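PDB 3SEE: DUF4627 domain-containing protein from Bacteroides thetaiotaomicron, which is of unknown function but has a galactose-binding-domain-like fold and probably binds sugars. Local coordinates for residues A[62-67]-A[211-216]; A[110-115]-A[202-207]; A[115-120]-A[196-201]; A[169-174]-A[187-192]. One frame throughout, in Å; residues are numbered along the deposited sequence. Where two conformers were deposited one is given.

The four contacts run in order across a β-sandwich. Contacts 1 and 4 belong to the same eight-stranded antiparallel sheet but lie far apart in it, their centres about 30 Å from each other, whereas contact 2 sits in the facing sheet near the middle of the chain. Contact 3 continues contact 2 along the same strand pair, shares Gln115 with it and has its centre about 14 Å away; contact 4 follows, its centre about 12 Å from that of contact 3. Contacts 1 and 2 meet through Asn67 ND2, which bonds to Gly205 O and Asn207 O. A sodium ion bound at Thr47 and Thr48 lies about 7 Å from the side chain of Asp66 in contact 1.

Contact 1: A[62-67]-A[211-216]; sequences AMKIDN and VVEISD
Lys64 and Glu213 face each other as a non-hydrogen-bonded pair between two antiparallel strands of the galactose-binding-domain-like β-sandwich, and their side chains run together on the same face of the sheet. The flanking pairs, Met63 with Ile214 and Ile65 with Val212, are hydrogen-bonded; the straightest link, from Ile65 N to Val212 O, spans 2.8 Å with an N-H...O angle of 177°. In the conformer given here, one of two, Lys64 can be followed outward. Its CB lies 4.1 Å from Glu213 CG. CG, anti to the backbone N (chi1 -179°), comes to 3.8 Å from Val211 CG1, and CD rests 3.9 Å from the same methyl. The chain then bends at chi3, bringing CE 4.0 Å from Glu213 OE1. At the tip NZ donates to a water 2.6 Å away, which makes only a weak bond to Glu213 OE1; the opposite charges are near without touching. Lys64 NZ has a weak, long ion pair with Glu52 and Glu213 OE2 another with Lys101. An alanine at Val211 would probably open a gap beside the lysine, leaving its CG and CD without the methyl they lie against and its chain freer to turn. On the other face, Met63 and Ile214 reach Leu81 of the opposing sheet, and Ile65 and Ile214, the latter in one of two conformers, meet through their CD1 methyls. The second methyl of Val211 serves another neighbour: CG2 lies 3.5 Å from OD1 of Asp66, the oxygen whose hydrogen bond is to Ser68 OG.

Contact 2: A[110-115]-A[202-207]; sequences SVYIKQ and AILGQN
Ser110 and Leu204 exchange two backbone hydrogen bonds, Ser110 N to Leu204 O at 2.8 Å and Leu204 N to Ser110 O at 2.9 Å. Tyr112 and Ala202 form the next hydrogen-bonded pair, with Val111 and Ile203 between them as a non-hydrogen-bonded one. Past the end of strand 199-204, a water bridges Ser110 and Gln206. It donates to Ser110 OG at 2.7 Å and to Gln206 OE1, also at 2.7 Å, and accepts from Gln206 N, so three bonds to the protein fix it. Neither side chain depends on that water alone: Ser110 OG also pairs with Asn150, while the Gln206 amide reaches Gln148 and Thr74. These strands are neighbours in the six-stranded mixed sheet of the β-sandwich, close to the centre of the chain. Val111 and Ile203 turn to one face of it, where both meet Phe98 from the opposing sheet. On the other face CG of Tyr112 takes the crowded position between backbone N and carbonyl carbon (chi1 62°), and the ring covers Ala202. The alanine CB makes a CH-pi contact 3.6 Å from the ring centroid, only 17° off the ring normal. Leu204, modelled in two conformers, crosses the tyrosine at about a right angle, with CD1 3.7 Å from Tyr112 CE2. The phenolic OH ends in a hydrogen bond with Trp76 O.

Contact 3: A[115-120]-A[196-201]; sequences QTNEEK and LKDCYV
Gln115 and Cys199 form a last antiparallel, non-hydrogen-bonded pair, their CA atoms 4.3 Å apart and their side chains diverging. One further backbone bond follows, Thr116 N to Asp198 O at 3.1 Å; it is nearly straight (175° at the hydrogen), though the donor stands above the carbonyl plane. The same Asp198 O accepts from a water 2.8 Å away that in turn takes the N-H of Asn117, so two donors grip this oxygen as the backbones part. The side chains repeat the link. With OG1 anti to its carbonyl carbon (chi1 -52°), Thr116 donates to Asp198 OD1 at 2.8 Å, reaching the carboxylate from above its plane, 62° out of it. The other oxygen, OD2, receives a water at 2.6 Å and forms a salt bridge with Arg84, which would be expected to stabilise the aspartate's negative charge. An alanine at Asp198 would probably leave the Thr116 hydroxyl without this acceptor and Arg84 without its countercharge. Beside them the edge of the Tyr200 ring lies against Thr116, CD1 being 3.6 Å from OG1. From the end of the strand, Gln115 NE2 reaches forward to Asn117 O at 2.9 Å. This is the fraying end of an antiparallel strand pair in a β-sandwich, where one strand is entered from a short, weakly bonded helical turn and the other runs out into a loop that leads to the opposing sheet.

Contact 4: A[169-174]-A[187-192]; sequences GQVVNA and SDTDDD
Val171 and Ser187 pair by two reciprocal backbone bonds, Val171 N to Ser187 O and Ser187 N to Val171 O, each 2.9 Å, and Gln170 stands opposite Asp188 as the adjoining non-hydrogen-bonded pair. A third backbone bond, Thr189 N to Gly169 O at 2.9 Å, meets its acceptor differently: the donor lies 60° out of the carbonyl plane, just where the chain turns a corner at Gly169. On one face Val171 spreads its two methyls between two hydroxyl side chains. CG1 is anti to the carbonyl carbon (chi1 -70°) and lies 3.6 Å from Thr189 OG1, which places CG2 between the backbone N and the carbonyl carbon, 3.4 Å from Ser187 OG. The two strands, consecutive in the chain, form a β-hairpin with a long connecting loop, and 186-188 is the outermost strand at this border of the eight-stranded sheet. Gln170 and Asp188 run side by side on the other face, but loosely, with Gln170 CG 4.1 Å from Asp188 OD1. The Val171 and Thr189 side chains cross at about a right angle and reach the short helix 194-197, Val171 touching Ile195 and Thr189 touching Leu196. Thr189 OG1 is hydrogen-bonded to Met168 O, which ties the threonine to the residue just before the corner.

Contact 1: A[62-67]-A[211-216]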
loop_
_atom_site.group_PDB
_atom_site.type_symbol
_atom_site.label_atom_id
_atom_site.label_comp_id
_atom_site.label_asym_id
_atom_site.label_seq_id
_atom_site.Cartn_x
_atom_site.Cartn_y
_atom_site.Cartn_z
ATOM N N ALA A 62 8.794 9.583 10.730
ATOM C CA ALA A 62 8.243 8.333 10.217
ATOM C C ALA A 62 6.784 8.231 10.584
ATOM O O ALA A 62 6.281 8.978 11.436
ATOM C CB ALA A 62 9.018 7.156 10.794
HETATM N N MSE A 63 6.115 7.273 9.951
HETATM C CA MSE A 63 4.788 6.833 10.384
HETATM C C MSE A 63 4.945 5.499 11.078
HETATM O O MSE A 63 5.682 4.627 10.599
HETATM C CB MSE A 63 3.860 6.640 9.206
HETATM C CG MSE A 63 3.658 7.922 8.384
HETATM SE SE MSE A 63 2.873 9.392 9.328
HETATM C CE MSE A 63 1.168 8.628 9.781
ATOM N N LYS A 64 4.265 5.310 12.204
ATOM C CA LYS A 64 4.283 4.051 12.939
ATOM C C LYS A 64 2.913 3.390 12.849
ATOM O O LYS A 64 1.895 4.019 13.161
ATOM C CB LYS A 64 4.659 4.287 14.403
ATOM C CG LYS A 64 4.727 3.006 15.219
ATOM C CD LYS A 64 4.934 3.261 16.687
ATOM C CE LYS A 64 6.395 3.557 16.950
ATOM N NZ LYS A 64 6.774 3.533 18.396
ATOM N N ILE A 65 2.910 2.133 12.431
ATOM C CA ILE A 65 1.716 1.295 12.371
ATOM C C ILE A 65 1.850 0.299 13.513
ATOM O O ILE A 65 2.633 -0.650 13.456
ATOM C CB ILE A 65 1.567 0.546 11.037
ATOM C CG1 ILE A 65 1.565 1.538 9.864
ATOM C CG2 ILE A 65 0.291 -0.324 11.058
ATOM C CD1 ILE A 65 1.538 0.867 8.475
ATOM N N ASP A 66 1.106 0.534 14.575
ATOM C CA ASP A 66 1.260 -0.203 15.838
ATOM C C ASP A 66 0.072 -1.116 16.058
ATOM O O ASP A 66 -1.012 -0.641 16.418
ATOM C CB ASP A 66 1.430 0.792 16.992
ATOM C CG ASP A 66 1.640 0.134 18.341
ATOM O OD1 ASP A 66 1.414 -1.073 18.490
ATOM O OD2 ASP A 66 1.998 0.891 19.273
ATOM N N ASN A 67 0.259 -2.414 15.806
ATOM C CA ASN A 67 -0.789 -3.423 15.994
ATOM C C ASN A 67 -0.716 -4.139 17.338
ATOM O O ASN A 67 -1.209 -5.245 17.467
ATOM C CB ASN A 67 -0.725 -4.467 14.867
ATOM C CG ASN A 67 -1.045 -3.921 13.505
ATOM O OD1 ASN A 67 -1.440 -2.789 13.334
ATOM N ND2 ASN A 67 -0.841 -4.763 12.508
ATOM N N VAL A 211 4.765 -4.054 15.055
ATOM C CA VAL A 211 4.917 -2.624 15.014
ATOM C C VAL A 211 5.907 -2.327 13.901
ATOM O O VAL A 211 7.062 -2.788 13.947
ATOM C CB VAL A 211 5.435 -2.037 16.349
ATOM C CG1 VAL A 211 5.604 -0.512 16.219
ATOM C CG2 VAL A 211 4.517 -2.413 17.526
ATOM N N VAL A 212 5.456 -1.584 12.887
ATOM C CA VAL A 212 6.279 -1.229 11.722
ATOM C C VAL A 212 6.320 0.287 11.582
ATOM O O VAL A 212 5.276 0.944 11.665
ATOM C CB VAL A 212 5.722 -1.899 10.431
ATOM C CG1 VAL A 212 6.519 -1.509 9.204
ATOM C CG2 VAL A 212 5.677 -3.432 10.579
ATOM N N GLU A 213 7.503 0.821 11.354
ATOM C CA GLU A 213 7.703 2.242 11.079
ATOM C C GLU A 213 8.162 2.417 9.638
ATOM O O GLU A 213 8.906 1.583 9.120
ATOM C CB GLU A 213 8.720 2.796 12.053
ATOM C CG GLU A 213 8.273 2.692 13.491
ATOM C CD GLU A 213 9.411 2.893 14.453
ATOM O OE1 GLU A 213 9.700 4.035 14.825
ATOM O OE2 GLU A 213 10.050 1.882 14.832
ATOM N N ILE A 214 7.673 3.483 9.010
ATOM C CA ILE A 214 7.843 3.730 7.590
ATOM C C ILE A 214 8.418 5.119 7.377
ATOM O O ILE A 214 7.927 6.092 7.963
ATOM C CB ILE A 214 6.459 3.651 6.894
ATOM C CG1 ILE A 214 5.932 2.215 6.922
ATOM C CG2 ILE A 214 6.514 4.184 5.451
ATOM C CD1 ILE A 214 4.458 2.143 7.103
ATOM N N SER A 215 9.429 5.221 6.524
ATOM C CA SER A 215 9.976 6.520 6.187
ATOM C C SER A 215 10.551 6.553 4.765
ATOM O O SER A 215 10.852 5.508 4.203
ATOM C CB SER A 215 11.032 6.964 7.210
ATOM O OG SER A 215 11.324 8.349 7.059
ATOM N N ASP A 216 10.681 7.749 4.184
ATOM C CA ASP A 216 11.421 8.019 2.945
ATOM C C ASP A 216 10.897 7.200 1.770
ATOM O O ASP A 216 11.525 6.266 1.255
ATOM C CB ASP A 216 12.908 7.823 3.131
ATOM C CG ASP A 216 13.694 8.271 1.924
ATOM O OD1 ASP A 216 13.197 9.196 1.219
ATOM O OD2 ASP A 216 14.788 7.693 1.706
HETATM O O HOH W 1 9.102 4.549 18.049
#

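Contact 2: A[110-115]-A[202-207]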
loop_
_atom_site.group_PDB
_atom_site.type_symbol
_atom_site.label_atom_id
_atom_site.label_comp_id
_atom_site.label_asym_id
_atom_site.label_seq_id
_atom_site.Cartn_x
_atom_site.Cartn_y
_atom_site.Cartn_z
ATOM N N SER A 110 3.952 -4.281 3.645
ATOM C CA SER A 110 3.203 -4.573 2.447
ATOM C C SER A 110 2.774 -3.323 1.718
ATOM O O SER A 110 2.684 -2.245 2.299
ATOM C CB SER A 110 1.977 -5.396 2.809
ATOM O OG SER A 110 2.332 -6.524 3.618
ATOM N N VAL A 111 2.454 -3.509 0.449
ATOM C CA VAL A 111 2.098 -2.444 -0.481
ATOM C C VAL A 111 0.999 -2.923 -1.424
ATOM O O VAL A 111 1.049 -4.074 -1.873
ATOM C CB VAL A 111 3.304 -2.167 -1.414
ATOM C CG1 VAL A 111 2.947 -1.149 -2.503
ATOM C CG2 VAL A 111 4.496 -1.733 -0.598
ATOM N N TYR A 112 0.094 -2.044 -1.835
ATOM C CA TYR A 112 -0.683 -2.216 -3.054
ATOM C C TYR A 112 -0.992 -0.817 -3.600
ATOM O O TYR A 112 -0.833 0.187 -2.896
ATOM C CB TYR A 112 -1.946 -3.075 -2.854
ATOM C CG TYR A 112 -2.986 -2.549 -1.890
ATOM C CD1 TYR A 112 -3.861 -1.538 -2.261
ATOM C CD2 TYR A 112 -3.075 -3.043 -0.601
ATOM C CE1 TYR A 112 -4.814 -1.055 -1.387
ATOM C CE2 TYR A 112 -4.023 -2.555 0.288
ATOM C CZ TYR A 112 -4.898 -1.564 -0.117
ATOM O OH TYR A 112 -5.855 -1.051 0.739
ATOM N N ILE A 113 -1.452 -0.764 -4.854
ATOM C CA ILE A 113 -1.789 0.503 -5.502
ATOM C C ILE A 113 -3.126 0.279 -6.202
ATOM O O ILE A 113 -3.236 -0.533 -7.121
ATOM C CB ILE A 113 -0.699 0.965 -6.496
ATOM C CG1 ILE A 113 0.704 0.919 -5.868
ATOM C CG2 ILE A 113 -1.030 2.397 -6.985
ATOM C CD1 ILE A 113 1.843 1.369 -6.818
ATOM N N LYS A 114 -4.156 0.980 -5.726
ATOM C CA LYS A 114 -5.549 0.691 -6.053
ATOM C C LYS A 114 -6.250 1.906 -6.647
ATOM O O LYS A 114 -5.993 3.046 -6.288
ATOM C CB LYS A 114 -6.310 0.207 -4.798
ATOM C CG LYS A 114 -7.679 -0.374 -5.085
ATOM C CD LYS A 114 -8.312 -0.937 -3.825
ATOM C CE LYS A 114 -9.633 -1.636 -4.082
ATOM N NZ LYS A 114 -10.698 -0.693 -4.542
ATOM N N GLN A 115 -7.212 1.629 -7.514
ATOM C CA GLN A 115 -8.122 2.635 -8.033
ATOM C C GLN A 115 -8.937 3.285 -6.909
ATOM O O GLN A 115 -9.504 2.599 -6.068
ATOM C CB GLN A 115 -9.042 1.972 -9.036
ATOM C CG GLN A 115 -10.049 2.922 -9.691
ATOM C CD GLN A 115 -10.726 2.316 -10.907
ATOM O OE1 GLN A 115 -10.147 1.440 -11.557
ATOM N NE2 GLN A 115 -11.920 2.807 -11.256
ATOM N N ALA A 202 -1.066 2.316 -0.937
ATOM C CA ALA A 202 -1.333 1.855 0.425
ATOM C C ALA A 202 -0.099 1.116 0.925
ATOM O O ALA A 202 0.409 0.215 0.257
ATOM C CB ALA A 202 -2.540 0.902 0.427
ATOM N N ILE A 203 0.385 1.503 2.100
ATOM C CA ILE A 203 1.480 0.835 2.781
ATOM C C ILE A 203 0.891 0.297 4.087
ATOM O O ILE A 203 0.210 1.037 4.838
ATOM C CB ILE A 203 2.674 1.782 3.050
ATOM C CG1 ILE A 203 3.233 2.287 1.709
ATOM C CG2 ILE A 203 3.732 1.077 3.918
ATOM C CD1 ILE A 203 4.306 3.388 1.832
ATOM N N LEU A 204 1.097 -0.995 4.359
ATOM C CA LEU A 204 0.431 -1.720 5.434
ATOM C C LEU A 204 1.389 -2.567 6.196
ATOM O O LEU A 204 2.392 -3.033 5.648
ATOM C CB LEU A 204 -0.552 -2.750 4.882
ATOM C CG LEU A 204 -1.507 -2.235 3.837
ATOM C CD1 LEU A 204 -1.010 -2.487 2.421
ATOM C CD2 LEU A 204 -2.888 -2.858 4.038
ATOM N N GLY A 205 1.053 -2.837 7.445
ATOM C CA GLY A 205 1.722 -3.866 8.253
ATOM C C GLY A 205 0.639 -4.573 9.036
ATOM O O GLY A 205 0.159 -4.054 10.037
ATOM N N GLN A 206 0.159 -5.689 8.515
ATOM C CA GLN A 206 -1.079 -6.299 8.981
ATOM C C GLN A 206 -0.916 -7.261 10.138
ATOM O O GLN A 206 -1.902 -7.604 10.779
ATOM C CB GLN A 206 -1.754 -7.047 7.843
ATOM C CG GLN A 206 -2.188 -6.159 6.692
ATOM C CD GLN A 206 -2.566 -6.971 5.479
ATOM O OE1 GLN A 206 -1.692 -7.363 4.706
ATOM N NE2 GLN A 206 -3.847 -7.301 5.332
ATOM N N ASN A 207 0.293 -7.730 10.421
ATOM C CA ASN A 207 0.410 -8.804 11.393
ATOM C C ASN A 207 0.012 -8.364 12.791
ATOM O O ASN A 207 0.470 -7.353 13.288
ATOM C CB ASN A 207 1.825 -9.393 11.421
ATOM C CG ASN A 207 2.028 -10.442 10.348
ATOM O OD1 ASN A 207 1.332 -10.443 9.322
ATOM N ND2 ASN A 207 3.029 -11.309 10.547
HETATM O O HOH W 2 0.783 -6.912 5.763
#

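Contact 3: A[115-120]-A[196-201]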
loop_
_atom_site.group_PDB
_atom_site.type_symbol
_atom_site.label_atom_id
_atom_site.label_comp_id
_atom_site.label_asym_id
_atom_site.label_seq_id
_atom_site.Cartn_x
_atom_site.Cartn_y
_atom_site.Cartn_z
ATOM N N GLN A 115 -7.212 1.629 -7.514
ATOM C CA GLN A 115 -8.122 2.635 -8.033
ATOM C C GLN A 115 -8.937 3.285 -6.909
ATOM O O GLN A 115 -9.504 2.599 -6.068
ATOM C CB GLN A 115 -9.042 1.972 -9.036
ATOM C CG GLN A 115 -10.049 2.922 -9.691
ATOM C CD GLN A 115 -10.726 2.316 -10.907
ATOM O OE1 GLN A 115 -10.147 1.440 -11.557
ATOM N NE2 GLN A 115 -11.920 2.807 -11.256
ATOM N N THR A 116 -9.031 4.621 -6.921
ATOM C CA THR A 116 -9.734 5.323 -5.852
ATOM C C THR A 116 -11.250 5.145 -5.913
ATOM O O THR A 116 -11.869 4.777 -4.900
ATOM C CB THR A 116 -9.387 6.807 -5.854
ATOM O OG1 THR A 116 -7.961 6.935 -5.841
ATOM C CG2 THR A 116 -9.992 7.534 -4.661
ATOM N N ASN A 117 -11.815 5.430 -7.088
ATOM C CA ASN A 117 -13.262 5.453 -7.262
ATOM C C ASN A 117 -13.679 4.356 -8.230
ATOM O O ASN A 117 -13.503 4.488 -9.434
ATOM C CB ASN A 117 -13.723 6.839 -7.730
ATOM C CG ASN A 117 -13.708 7.854 -6.609
ATOM O OD1 ASN A 117 -14.088 7.516 -5.489
ATOM N ND2 ASN A 117 -13.290 9.089 -6.888
ATOM N N GLU A 118 -14.162 3.254 -7.662
ATOM C CA GLU A 118 -14.506 2.043 -8.405
ATOM C C GLU A 118 -15.953 2.046 -8.835
ATOM O O GLU A 118 -16.811 2.594 -8.163
ATOM C CB GLU A 118 -14.298 0.818 -7.512
ATOM C CG GLU A 118 -12.854 0.662 -6.991
ATOM C CD GLU A 118 -11.939 -0.184 -7.843
ATOM O OE1 GLU A 118 -12.217 -0.452 -9.033
ATOM O OE2 GLU A 118 -10.865 -0.556 -7.288
ATOM N N GLU A 119 -16.198 1.379 -9.955
ATOM C CA GLU A 119 -17.581 1.134 -10.363
ATOM C C GLU A 119 -18.028 -0.195 -9.793
ATOM O O GLU A 119 -17.236 -0.957 -9.236
ATOM C CB GLU A 119 -17.725 1.202 -11.886
ATOM C CG GLU A 119 -17.350 2.559 -12.475
ATOM C CD GLU A 119 -18.266 3.693 -12.011
ATOM O OE1 GLU A 119 -19.498 3.492 -12.076
ATOM O OE2 GLU A 119 -17.785 4.791 -11.587
ATOM N N LYS A 120 -19.336 -0.448 -9.879
ATOM C CA LYS A 120 -19.911 -1.723 -9.474
ATOM C C LYS A 120 -20.058 -2.627 -10.692
ATOM O O LYS A 120 -20.234 -2.145 -11.813
ATOM C CB LYS A 120 -21.269 -1.497 -8.818
ATOM C CG LYS A 120 -21.177 -1.029 -7.385
ATOM C CD LYS A 120 -22.487 -0.420 -6.917
ATOM C CE LYS A 120 -22.657 -0.557 -5.408
ATOM N NZ LYS A 120 -21.618 0.171 -4.615
ATOM N N LEU A 196 -5.430 5.142 -13.822
ATOM C CA LEU A 196 -4.265 5.940 -14.147
ATOM C C LEU A 196 -4.425 7.383 -13.678
ATOM O O LEU A 196 -3.441 8.054 -13.353
ATOM C CB LEU A 196 -4.005 5.919 -15.653
ATOM C CG LEU A 196 -3.584 4.570 -16.253
ATOM C CD1 LEU A 196 -3.673 4.650 -17.776
ATOM C CD2 LEU A 196 -2.182 4.138 -15.812
ATOM N N LYS A 197 -5.660 7.891 -13.669
ATOM C CA LYS A 197 -5.935 9.276 -13.301
ATOM C C LYS A 197 -6.211 9.482 -11.825
ATOM O O LYS A 197 -6.148 10.620 -11.339
ATOM C CB LYS A 197 -7.111 9.832 -14.086
ATOM C CG LYS A 197 -6.920 9.763 -15.565
ATOM C CD LYS A 197 -8.124 10.381 -16.310
ATOM C CE LYS A 197 -8.147 10.110 -17.820
ATOM N NZ LYS A 197 -8.979 8.924 -18.302
ATOM N N ASP A 198 -6.534 8.418 -11.084
ATOM C CA ASP A 198 -6.922 8.563 -9.683
ATOM C C ASP A 198 -6.770 7.224 -8.980
ATOM O O ASP A 198 -7.610 6.322 -9.118
ATOM C CB ASP A 198 -8.363 9.084 -9.591
ATOM C CG ASP A 198 -8.756 9.477 -8.207
ATOM O OD1 ASP A 198 -7.946 9.344 -7.259
ATOM O OD2 ASP A 198 -9.914 9.944 -8.053
ATOM N N CYS A 199 -5.660 7.093 -8.266
ATOM C CA CYS A 199 -5.361 5.873 -7.533
ATOM C C CYS A 199 -4.714 6.272 -6.213
ATOM O O CYS A 199 -4.467 7.458 -5.977
ATOM C CB CYS A 199 -4.428 4.965 -8.352
ATOM S SG CYS A 199 -2.779 5.653 -8.658
ATOM N N TYR A 200 -4.431 5.281 -5.363
ATOM C CA TYR A 200 -3.661 5.546 -4.170
ATOM C C TYR A 200 -2.704 4.421 -3.884
ATOM O O TYR A 200 -3.015 3.238 -4.124
ATOM C CB TYR A 200 -4.557 5.815 -2.949
ATOM C CG TYR A 200 -5.565 4.754 -2.622
ATOM C CD1 TYR A 200 -6.792 4.738 -3.265
ATOM C CD2 TYR A 200 -5.308 3.785 -1.669
ATOM C CE1 TYR A 200 -7.730 3.769 -2.937
ATOM C CE2 TYR A 200 -6.246 2.830 -1.354
ATOM C CZ TYR A 200 -7.462 2.801 -2.022
ATOM O OH TYR A 200 -8.449 1.894 -1.739
ATOM N N VAL A 201 -1.545 4.809 -3.375
ATOM C CA VAL A 201 -0.617 3.869 -2.757
ATOM C C VAL A 201 -1.062 3.585 -1.324
ATOM O O VAL A 201 -1.388 4.512 -0.587
ATOM C CB VAL A 201 0.799 4.463 -2.762
ATOM C CG1 VAL A 201 1.778 3.577 -1.975
ATOM C CG2 VAL A 201 1.285 4.712 -4.189
HETATM O O HOH W 3 -10.558 1.890 -3.610
HETATM O O HOH W 4 -11.966 10.377 -9.671
HETATM O O HOH W 5 -10.425 6.185 -9.475
#

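Contact 4: A[169-174]-A[187-192]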
loop_
_atom_site.group_PDB
_atom_site.type_symbol
_atom_site.label_atom_id
_atom_site.label_comp_id
_atom_site.label_asym_id
_atom_site.label_seq_id
_atom_site.Cartn_x
_atom_site.Cartn_y
_atom_site.Cartn_z
ATOM N N GLY A 169 0.934 -0.628 -16.737
ATOM C CA GLY A 169 0.313 -1.166 -17.917
ATOM C C GLY A 169 -0.498 -2.442 -17.756
ATOM O O GLY A 169 -1.081 -2.929 -18.747
ATOM N N GLN A 170 -0.552 -3.022 -16.542
ATOM C CA GLN A 170 -1.389 -4.177 -16.284
ATOM C C GLN A 170 -2.131 -3.999 -14.978
ATOM O O GLN A 170 -1.610 -3.452 -14.012
ATOM C CB GLN A 170 -0.573 -5.474 -16.246
ATOM C CG GLN A 170 0.199 -5.739 -17.525
ATOM C CD GLN A 170 0.946 -7.028 -17.474
ATOM O OE1 GLN A 170 2.190 -7.040 -17.281
ATOM N NE2 GLN A 170 0.233 -8.101 -17.642
ATOM N N VAL A 171 -3.375 -4.454 -14.977
ATOM C CA VAL A 171 -4.205 -4.424 -13.794
ATOM C C VAL A 171 -4.686 -5.827 -13.461
ATOM O O VAL A 171 -4.791 -6.696 -14.336
ATOM C CB VAL A 171 -5.392 -3.436 -13.912
ATOM C CG1 VAL A 171 -4.916 -1.986 -13.888
ATOM C CG2 VAL A 171 -6.228 -3.725 -15.183
ATOM N N VAL A 172 -4.994 -6.022 -12.189
ATOM C CA VAL A 172 -5.619 -7.227 -11.701
ATOM C C VAL A 172 -6.933 -6.844 -10.986
ATOM O O VAL A 172 -7.026 -5.790 -10.353
ATOM C CB VAL A 172 -4.588 -8.048 -10.869
ATOM C CG1 VAL A 172 -4.045 -7.282 -9.669
ATOM C CG2 VAL A 172 -5.115 -9.408 -10.476
ATOM N N ASN A 173 -7.952 -7.683 -11.123
ATOM C CA ASN A 173 -9.292 -7.392 -10.665
ATOM C C ASN A 173 -9.592 -7.930 -9.271
ATOM O O ASN A 173 -10.744 -7.974 -8.856
ATOM C CB ASN A 173 -10.329 -7.909 -11.679
ATOM C CG ASN A 173 -10.434 -9.408 -11.650
ATOM O OD1 ASN A 173 -9.583 -10.073 -11.055
ATOM N ND2 ASN A 173 -11.454 -9.966 -12.284
ATOM N N ALA A 174 -8.551 -8.275 -8.509
ATOM C CA ALA A 174 -8.729 -8.773 -7.145
ATOM C C ALA A 174 -7.394 -8.775 -6.451
ATOM O O ALA A 174 -6.347 -8.802 -7.094
ATOM C CB ALA A 174 -9.347 -10.182 -7.136
ATOM N N SER A 187 -5.269 -8.011 -16.901
ATOM C CA SER A 187 -5.517 -7.414 -18.205
ATOM C C SER A 187 -4.616 -6.215 -18.449
ATOM O O SER A 187 -4.088 -5.590 -17.518
ATOM C CB SER A 187 -6.994 -7.058 -18.331
ATOM O OG SER A 187 -7.354 -6.105 -17.349
ATOM N N ASP A 188 -4.454 -5.859 -19.710
ATOM C CA ASP A 188 -3.706 -4.672 -20.047
ATOM C C ASP A 188 -4.543 -3.435 -19.701
ATOM O O ASP A 188 -5.722 -3.344 -20.048
ATOM C CB ASP A 188 -3.366 -4.617 -21.535
ATOM C CG ASP A 188 -2.345 -5.646 -21.962
ATOM O OD1 ASP A 188 -1.679 -6.269 -21.119
ATOM O OD2 ASP A 188 -2.188 -5.796 -23.193
ATOM N N THR A 189 -3.914 -2.473 -19.044
ATOM C CA THR A 189 -4.604 -1.249 -18.647
ATOM C C THR A 189 -5.024 -0.499 -19.900
ATOM O O THR A 189 -4.228 -0.297 -20.801
ATOM C CB THR A 189 -3.656 -0.351 -17.862
ATOM O OG1 THR A 189 -3.038 -1.165 -16.850
ATOM C CG2 THR A 189 -4.391 0.817 -17.216
ATOM N N ASP A 190 -6.273 -0.068 -19.960
ATOM C CA ASP A 190 -6.716 0.758 -21.070
ATOM C C ASP A 190 -6.018 2.110 -20.990
ATOM O O ASP A 190 -5.790 2.644 -19.887
ATOM C CB ASP A 190 -8.233 0.937 -21.010
ATOM C CG ASP A 190 -8.796 1.582 -22.268
ATOM O OD1 ASP A 190 -8.990 0.882 -23.277
ATOM O OD2 ASP A 190 -9.041 2.791 -22.224
ATOM N N ASP A 191 -5.711 2.701 -22.149
ATOM C CA ASP A 191 -5.121 4.025 -22.176
ATOM C C ASP A 191 -5.939 5.048 -21.366
ATOM O O ASP A 191 -5.377 5.964 -20.761
ATOM C CB ASP A 191 -5.047 4.539 -23.626
ATOM C CG ASP A 191 -3.944 3.897 -24.448
ATOM O OD1 ASP A 191 -3.063 3.209 -23.901
ATOM O OD2 ASP A 191 -3.942 4.141 -25.682
ATOM N N ASP A 192 -7.256 4.889 -21.364
ATOM C CA ASP A 192 -8.139 5.821 -20.654
ATOM C C ASP A 192 -8.627 5.315 -19.314
ATOM O O ASP A 192 -9.599 5.862 -18.773
ATOM C CB ASP A 192 -9.346 6.144 -21.539
ATOM C CG ASP A 192 -8.950 6.817 -22.821
ATOM O OD1 ASP A 192 -8.246 7.847 -22.737
ATOM O OD2 ASP A 192 -9.327 6.291 -23.892
#